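Local coordinates for hypothetical protein EF2904 (Enterococcus faecalis, PDB 2AZ4) that binds two zinc ions in a metallo-beta-lactamase-type site and is of unproven function, possibly an RNA-binding exonuclease, at residues A[207-218]-A[394-405]. Numbering follows the deposited sequence.
Sequences AKHTELLMMEGV and LIEPQVLVPIHT. With ZN (zinc ion), chain D.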
ATOM      1  N   ALA A 207     -13.893  -8.861  13.749  1.00 21.52           N
ATOM      2  CA  ALA A 207     -14.561  -9.302  12.526  1.00 22.34           C
ATOM      3  C   ALA A 207     -15.313 -10.633  12.717  1.00 22.55           C
ATOM      4  O   ALA A 207     -16.033 -11.065  11.821  1.00 21.99           O
ATOM      5  CB  ALA A 207     -13.570  -9.429  11.377  1.00 21.71           C
ATOM      6  N   LYS A 208     -15.106 -11.275  13.865  1.00 22.43           N
ATOM      7  CA  LYS A 208     -15.688 -12.597  14.146  1.00 23.93           C
ATOM      8  C   LYS A 208     -17.152 -12.681  13.660  1.00 23.24           C
ATOM      9  O   LYS A 208     -17.944 -11.808  13.981  1.00 23.49           O
ATOM     10  CB  LYS A 208     -15.649 -12.853  15.658  1.00 23.62           C
ATOM     11  CG  LYS A 208     -15.854 -14.312  16.069  1.00 27.06           C
ATOM     12  CD  LYS A 208     -14.530 -15.031  16.275  1.00 28.46           C
ATOM     13  CE  LYS A 208     -14.753 -16.537  16.278  1.00 30.63           C
ATOM     14  NZ  LYS A 208     -13.473 -17.292  16.353  1.00 32.86           N
ATOM     15  N   HIS A 209     -17.483 -13.711  12.889  1.00 24.18           N
ATOM     16  CA  HIS A 209     -18.882 -14.029  12.531  1.00 25.07           C
ATOM     17  C   HIS A 209     -19.508 -13.018  11.563  1.00 25.63           C
ATOM     18  O   HIS A 209     -20.749 -12.928  11.446  1.00 25.37           O
ATOM     19  CB  HIS A 209     -19.761 -14.161  13.796  1.00 25.39           C
ATOM     20  CG  HIS A 209     -19.301 -15.227  14.742  1.00 26.46           C
ATOM     21  ND1 HIS A 209     -19.378 -15.089  16.115  1.00 27.68           N
ATOM     22  CD2 HIS A 209     -18.777 -16.457  14.515  1.00 25.90           C
ATOM     23  CE1 HIS A 209     -18.911 -16.183  16.691  1.00 27.44           C
ATOM     24  NE2 HIS A 209     -18.553 -17.032  15.743  1.00 28.20           N
ATOM     25  N   THR A 210     -18.661 -12.256  10.864  1.00 25.43           N
ATOM     26  CA  THR A 210     -19.161 -11.306   9.881  1.00 25.34           C
ATOM     27  C   THR A 210     -19.984 -12.012   8.807  1.00 25.03           C
ATOM     28  O   THR A 210     -19.654 -13.125   8.398  1.00 25.44           O
ATOM     29  CB  THR A 210     -18.024 -10.447   9.243  1.00 24.40           C
ATOM     30  OG1 THR A 210     -18.605  -9.384   8.476  1.00 25.30           O
ATOM     31  CG2 THR A 210     -17.126 -11.266   8.352  1.00 24.16           C
ATOM     32  N   GLU A 211     -21.041 -11.362   8.334  1.00 25.21           N
ATOM     33  CA  GLU A 211     -21.910 -11.982   7.321  1.00 25.94           C
ATOM     34  C   GLU A 211     -21.252 -12.053   5.972  1.00 26.27           C
ATOM     35  O   GLU A 211     -21.555 -12.926   5.172  1.00 27.62           O
ATOM     36  CB  GLU A 211     -23.191 -11.192   7.165  1.00 26.50           C
ATOM     37  CG  GLU A 211     -23.972 -11.106   8.423  1.00 28.83           C
ATOM     38  CD  GLU A 211     -25.124 -10.149   8.323  1.00 32.89           C
ATOM     39  OE1 GLU A 211     -25.436  -9.533   9.377  1.00 33.71           O
ATOM     40  OE2 GLU A 211     -25.707 -10.031   7.210  1.00 32.99           O
ATOM     41  N   LEU A 212     -20.351 -11.120   5.694  1.00 25.36           N
ATOM     42  CA  LEU A 212     -19.712 -11.095   4.403  1.00 24.88           C
ATOM     43  C   LEU A 212     -18.296 -10.549   4.547  1.00 24.70           C
ATOM     44  O   LEU A 212     -18.105  -9.359   4.841  1.00 24.74           O
ATOM     45  CB  LEU A 212     -20.539 -10.245   3.437  1.00 25.25           C
ATOM     46  CG  LEU A 212     -20.149 -10.306   1.965  1.00 25.69           C
ATOM     47  CD1 LEU A 212     -20.793 -11.532   1.290  1.00 25.95           C
ATOM     48  CD2 LEU A 212     -20.613  -9.023   1.302  1.00 25.29           C
ATOM     49  N   LEU A 213     -17.321 -11.438   4.356  1.00 23.74           N
ATOM     50  CA  LEU A 213     -15.909 -11.107   4.443  1.00 23.13           C
ATOM     51  C   LEU A 213     -15.319 -10.928   3.049  1.00 21.77           C
ATOM     52  O   LEU A 213     -15.116 -11.907   2.327  1.00 22.35           O
ATOM     53  CB  LEU A 213     -15.148 -12.206   5.200  1.00 22.66           C
ATOM     54  CG  LEU A 213     -13.624 -12.032   5.370  1.00 23.31           C
ATOM     55  CD1 LEU A 213     -13.364 -10.765   6.126  1.00 22.02           C
ATOM     56  CD2 LEU A 213     -13.029 -13.214   6.139  1.00 23.05           C
ATOM     57  N   MET A 214     -15.048  -9.677   2.693  1.00 20.58           N
ATOM     58  CA  MET A 214     -14.395  -9.312   1.443  1.00 19.69           C
ATOM     59  C   MET A 214     -12.883  -9.275   1.685  1.00 20.63           C
ATOM     60  O   MET A 214     -12.373  -8.334   2.278  1.00 21.22           O
ATOM     61  CB  MET A 214     -14.941  -7.970   0.911  1.00 19.40           C
ATOM     62  CG  MET A 214     -16.447  -8.026   0.524  1.00 18.42           C
ATOM     63  SD  MET A 214     -17.335  -6.455   0.385  1.00 16.19           S
ATOM     64  CE  MET A 214     -17.278  -5.916   2.085  1.00 20.22           C
ATOM     65  N   MET A 215     -12.187 -10.317   1.233  1.00 21.63           N
ATOM     66  CA  MET A 215     -10.801 -10.579   1.625  1.00 22.09           C
ATOM     67  C   MET A 215      -9.823 -10.745   0.466  1.00 22.65           C
ATOM     68  O   MET A 215     -10.091 -11.484  -0.490  1.00 22.45           O
ATOM     69  CB  MET A 215     -10.751 -11.817   2.542  1.00 22.47           C
ATOM     70  CG  MET A 215      -9.342 -12.310   2.928  1.00 22.98           C
ATOM     71  SD  MET A 215      -9.489 -13.547   4.240  1.00 22.52           S
ATOM     72  CE  MET A 215      -7.767 -13.948   4.518  1.00 21.26           C
ATOM     73  N   GLU A 216      -8.666 -10.082   0.584  1.00 22.39           N
ATOM     74  CA  GLU A 216      -7.577 -10.219  -0.368  1.00 22.56           C
ATOM     75  C   GLU A 216      -7.040 -11.652  -0.490  1.00 22.68           C
ATOM     76  O   GLU A 216      -7.152 -12.468   0.444  1.00 21.33           O
ATOM     77  CB  GLU A 216      -6.419  -9.269  -0.009  1.00 23.12           C
ATOM     78  CG  GLU A 216      -5.728  -9.627   1.289  1.00 22.58           C
ATOM     79  CD  GLU A 216      -4.225  -9.731   1.131  1.00 24.15           C
ATOM     80  OE1 GLU A 216      -3.517  -8.859   1.670  1.00 22.10           O
ATOM     81  OE2 GLU A 216      -3.742 -10.690   0.481  1.00 27.57           O
ATOM     82  N   GLY A 217      -6.494 -11.950  -1.669  1.00 22.50           N
ATOM     83  CA  GLY A 217      -5.877 -13.240  -1.943  1.00 23.60           C
ATOM     84  C   GLY A 217      -4.638 -13.072  -2.794  1.00 24.32           C
ATOM     85  O   GLY A 217      -4.446 -13.769  -3.797  1.00 25.00           O
ATOM     86  N   VAL A 218      -3.776 -12.149  -2.388  1.00 24.21           N
ATOM     87  CA  VAL A 218      -2.598 -11.823  -3.190  1.00 24.03           C
ATOM     88  C   VAL A 218      -1.588 -12.982  -3.235  1.00 25.19           C
ATOM     89  O   VAL A 218      -1.198 -13.430  -4.332  1.00 24.76           O
ATOM     90  CB  VAL A 218      -1.939 -10.502  -2.726  1.00 23.62           C
ATOM     91  CG1 VAL A 218      -0.644 -10.246  -3.481  1.00 22.35           C
ATOM     92  CG2 VAL A 218      -2.917  -9.336  -2.904  1.00 22.33           C
ATOM     93  N   LEU A 394      -9.886 -17.712  12.201  1.00 25.67           N
ATOM     94  CA  LEU A 394     -10.167 -16.832  13.337  1.00 26.05           C
ATOM     95  C   LEU A 394     -11.486 -16.078  13.224  1.00 25.95           C
ATOM     96  O   LEU A 394     -12.172 -15.881  14.227  1.00 26.56           O
ATOM     97  CB  LEU A 394      -9.006 -15.859  13.604  1.00 26.36           C
ATOM     98  CG  LEU A 394      -7.708 -16.433  14.176  1.00 26.64           C
ATOM     99  CD1 LEU A 394      -6.562 -15.502  13.827  1.00 28.96           C
ATOM    100  CD2 LEU A 394      -7.819 -16.632  15.673  1.00 26.78           C
ATOM    101  N   ILE A 395     -11.854 -15.674  12.014  1.00 25.75           N
ATOM    102  CA  ILE A 395     -13.077 -14.887  11.808  1.00 25.85           C
ATOM    103  C   ILE A 395     -14.351 -15.753  11.692  1.00 26.06           C
ATOM    104  O   ILE A 395     -15.391 -15.385  12.223  1.00 26.14           O
ATOM    105  CB  ILE A 395     -12.946 -13.986  10.548  1.00 25.42           C
ATOM    106  CG1 ILE A 395     -11.952 -12.849  10.802  1.00 25.95           C
ATOM    107  CG2 ILE A 395     -14.298 -13.451  10.093  1.00 25.52           C
ATOM    108  CD1 ILE A 395     -11.423 -12.205   9.521  1.00 23.40           C
ATOM    109  N   GLU A 396     -14.245 -16.883  10.993  1.00 26.73           N
ATOM    110  CA  GLU A 396     -15.381 -17.793  10.715  1.00 27.91           C
ATOM    111  C   GLU A 396     -16.492 -17.019   9.992  1.00 27.30           C
ATOM    112  O   GLU A 396     -17.571 -16.789  10.557  1.00 27.50           O
ATOM    113  CB  GLU A 396     -15.893 -18.504  11.990  1.00 27.98           C
ATOM    114  CG  GLU A 396     -14.816 -19.247  12.828  1.00 28.66           C
ATOM    115  CD  GLU A 396     -15.432 -20.058  13.979  1.00 29.54           C
ATOM    116  OE1 GLU A 396     -16.315 -20.891  13.683  1.00 30.11           O
ATOM    117  OE2 GLU A 396     -15.061 -19.861  15.173  1.00 33.24           O
ATOM    118  N   PRO A 397     -16.207 -16.576   8.749  1.00 27.18           N
ATOM    119  CA  PRO A 397     -17.157 -15.766   8.004  1.00 27.30           C
ATOM    120  C   PRO A 397     -18.331 -16.632   7.514  1.00 27.19           C
ATOM    121  O   PRO A 397     -18.130 -17.780   7.118  1.00 26.27           O
ATOM    122  CB  PRO A 397     -16.326 -15.265   6.817  1.00 26.64           C
ATOM    123  CG  PRO A 397     -15.333 -16.346   6.582  1.00 26.83           C
ATOM    124  CD  PRO A 397     -14.976 -16.821   7.970  1.00 26.37           C
ATOM    125  N   GLN A 398     -19.541 -16.075   7.568  1.00 27.42           N
ATOM    126  CA  GLN A 398     -20.719 -16.771   7.084  1.00 27.23           C
ATOM    127  C   GLN A 398     -20.620 -16.922   5.573  1.00 27.60           C
ATOM    128  O   GLN A 398     -20.915 -17.990   5.016  1.00 27.47           O
ATOM    129  CB  GLN A 398     -21.977 -16.018   7.490  1.00 27.70           C
ATOM    130  CG  GLN A 398     -22.202 -15.951   9.000  1.00 28.24           C
ATOM    131  CD  GLN A 398     -23.369 -15.070   9.369  1.00 30.48           C
ATOM    132  OE1 GLN A 398     -24.463 -15.229   8.845  1.00 30.44           O
ATOM    133  NE2 GLN A 398     -23.139 -14.117  10.265  1.00 31.01           N
ATOM    134  N   VAL A 399     -20.194 -15.843   4.917  1.00 27.07           N
ATOM    135  CA  VAL A 399     -19.946 -15.836   3.486  1.00 26.30           C
ATOM    136  C   VAL A 399     -18.595 -15.171   3.231  1.00 25.84           C
ATOM    137  O   VAL A 399     -18.315 -14.090   3.760  1.00 25.79           O
ATOM    138  CB  VAL A 399     -21.031 -15.061   2.697  1.00 26.40           C
ATOM    139  CG1 VAL A 399     -20.765 -15.185   1.204  1.00 25.56           C
ATOM    140  CG2 VAL A 399     -22.466 -15.560   3.032  1.00 27.51           C
ATOM    141  N   LEU A 400     -17.772 -15.827   2.421  1.00 25.55           N
ATOM    142  CA  LEU A 400     -16.447 -15.333   2.044  1.00 25.43           C
ATOM    143  C   LEU A 400     -16.468 -14.868   0.595  1.00 25.32           C
ATOM    144  O   LEU A 400     -16.964 -15.594  -0.286  1.00 24.76           O
ATOM    145  CB  LEU A 400     -15.422 -16.464   2.226  1.00 25.17           C
ATOM    146  CG  LEU A 400     -13.889 -16.336   2.379  1.00 24.97           C
ATOM    147  CD1 LEU A 400     -13.165 -17.067   1.276  1.00 21.65           C
ATOM    148  CD2 LEU A 400     -13.317 -14.918   2.625  1.00 22.84           C
ATOM    149  N   VAL A 401     -15.932 -13.665   0.341  1.00 24.01           N
ATOM    150  CA  VAL A 401     -15.778 -13.169  -1.019  1.00 23.64           C
ATOM    151  C   VAL A 401     -14.297 -12.899  -1.332  1.00 24.04           C
ATOM    152  O   VAL A 401     -13.782 -11.861  -0.913  1.00 24.30           O
ATOM    153  CB  VAL A 401     -16.571 -11.831  -1.233  1.00 23.52           C
ATOM    154  CG1 VAL A 401     -16.528 -11.394  -2.708  1.00 22.20           C
ATOM    155  CG2 VAL A 401     -17.976 -11.949  -0.755  1.00 24.14           C
ATOM    156  N   PRO A 402     -13.598 -13.822  -2.040  1.00 23.99           N
ATOM    157  CA  PRO A 402     -12.244 -13.461  -2.445  1.00 24.27           C
ATOM    158  C   PRO A 402     -12.223 -12.272  -3.410  1.00 24.57           C
ATOM    159  O   PRO A 402     -13.066 -12.178  -4.325  1.00 24.59           O
ATOM    160  CB  PRO A 402     -11.733 -14.725  -3.143  1.00 24.79           C
ATOM    161  CG  PRO A 402     -12.613 -15.844  -2.584  1.00 23.67           C
ATOM    162  CD  PRO A 402     -13.931 -15.198  -2.455  1.00 23.78           C
ATOM    163  N   ILE A 403     -11.280 -11.361  -3.158  1.00 23.62           N
ATOM    164  CA  ILE A 403     -11.018 -10.203  -4.012  1.00 23.37           C
ATOM    165  C   ILE A 403      -9.514  -9.982  -4.016  1.00 22.38           C
ATOM    166  O   ILE A 403      -8.804 -10.660  -3.291  1.00 21.44           O
ATOM    167  CB  ILE A 403     -11.716  -8.931  -3.498  1.00 23.13           C
ATOM    168  CG1 ILE A 403     -11.271  -8.620  -2.047  1.00 24.20           C
ATOM    169  CG2 ILE A 403     -13.226  -9.048  -3.682  1.00 22.76           C
ATOM    170  CD1 ILE A 403     -11.736  -7.278  -1.515  1.00 23.39           C
ATOM    171  N   HIS A 404      -9.041  -9.061  -4.858  1.00 22.55           N
ATOM    172  CA  HIS A 404      -7.625  -8.711  -4.912  1.00 22.97           C
ATOM    173  C   HIS A 404      -6.805 -10.007  -5.060  1.00 23.11           C
ATOM    174  O   HIS A 404      -5.917 -10.305  -4.251  1.00 22.59           O
ATOM    175  CB  HIS A 404      -7.252  -7.927  -3.636  1.00 22.56           C
ATOM    176  CG  HIS A 404      -6.193  -6.890  -3.828  1.00 22.96           C
ATOM    177  ND1 HIS A 404      -6.225  -5.971  -4.856  1.00 22.95           N
ATOM    178  CD2 HIS A 404      -5.099  -6.592  -3.088  1.00 22.45           C
ATOM    179  CE1 HIS A 404      -5.181  -5.165  -4.751  1.00 23.56           C
ATOM    180  NE2 HIS A 404      -4.483  -5.524  -3.685  1.00 21.87           N
ATOM    181  N   THR A 405      -7.136 -10.775  -6.104  1.00 23.53           N
ATOM    182  CA  THR A 405      -6.609 -12.117  -6.300  1.00 24.24           C
ATOM    183  C   THR A 405      -6.757 -12.571  -7.772  1.00 24.44           C
ATOM    184  O   THR A 405      -7.718 -12.217  -8.449  1.00 25.05           O
ATOM    185  CB  THR A 405      -7.276 -13.135  -5.293  1.00 23.91           C
ATOM    186  OG1 THR A 405      -6.703 -14.432  -5.460  1.00 25.07           O
ATOM    187  CG2 THR A 405      -8.818 -13.203  -5.467  1.00 24.19           C
TER
HETATM  188 ZN    ZN D 602      -2.969  -4.096  -2.727  1.00 27.73          ZN
HETATM  189  O   HOH W   1     -17.864 -19.455  16.857  1.00 27.77           O
HETATM  190  O   HOH W   2      -1.148  -2.658  -2.452  1.00 18.61           O
HETATM  191  O   HOH W   3      -1.165  -5.496  -3.241  1.00 22.69           O
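The H404 ring has E216 CB at its edge, near the ring plane, and V218 CG2 comes obliquely to CD2, 3.5 Å away. The H209 ring carries E396 O at its edge. K208 CG lies over the centre of one of its faces, and a water in the ring plane bridges H209 NE2 to E396 OE2. K208 bends at chi2 (95°), which brings NZ back to L394 O at 2.9 Å and into a weak salt bridge with E396. Alongside E211, Q398 NE2 reaches H209 O at 2.9 Å, with that oxygen close to the amide plane.

Strands 212-216 and 399-403 run parallel. L213 N binds V399 O, V401 N binds L213 O at 2.8 Å, and M215 continues the ladder to V401 and I403. On one face L213 meets I395 tip to tip, CD2 to CD1 3.9 Å, and also packs on P397 and L400. L212 CD1 touches V401 CG2 at 3.5 Å.

Farther along, G217 N donates to H404 O. H404 NE2 binds zinc at 2.3 Å, with D96, H97, D189 and two waters completing its shell. A parallel strand pair leading to a histidine ligand of a dinuclear zinc site is characteristic of the metallo-beta-lactamase fold.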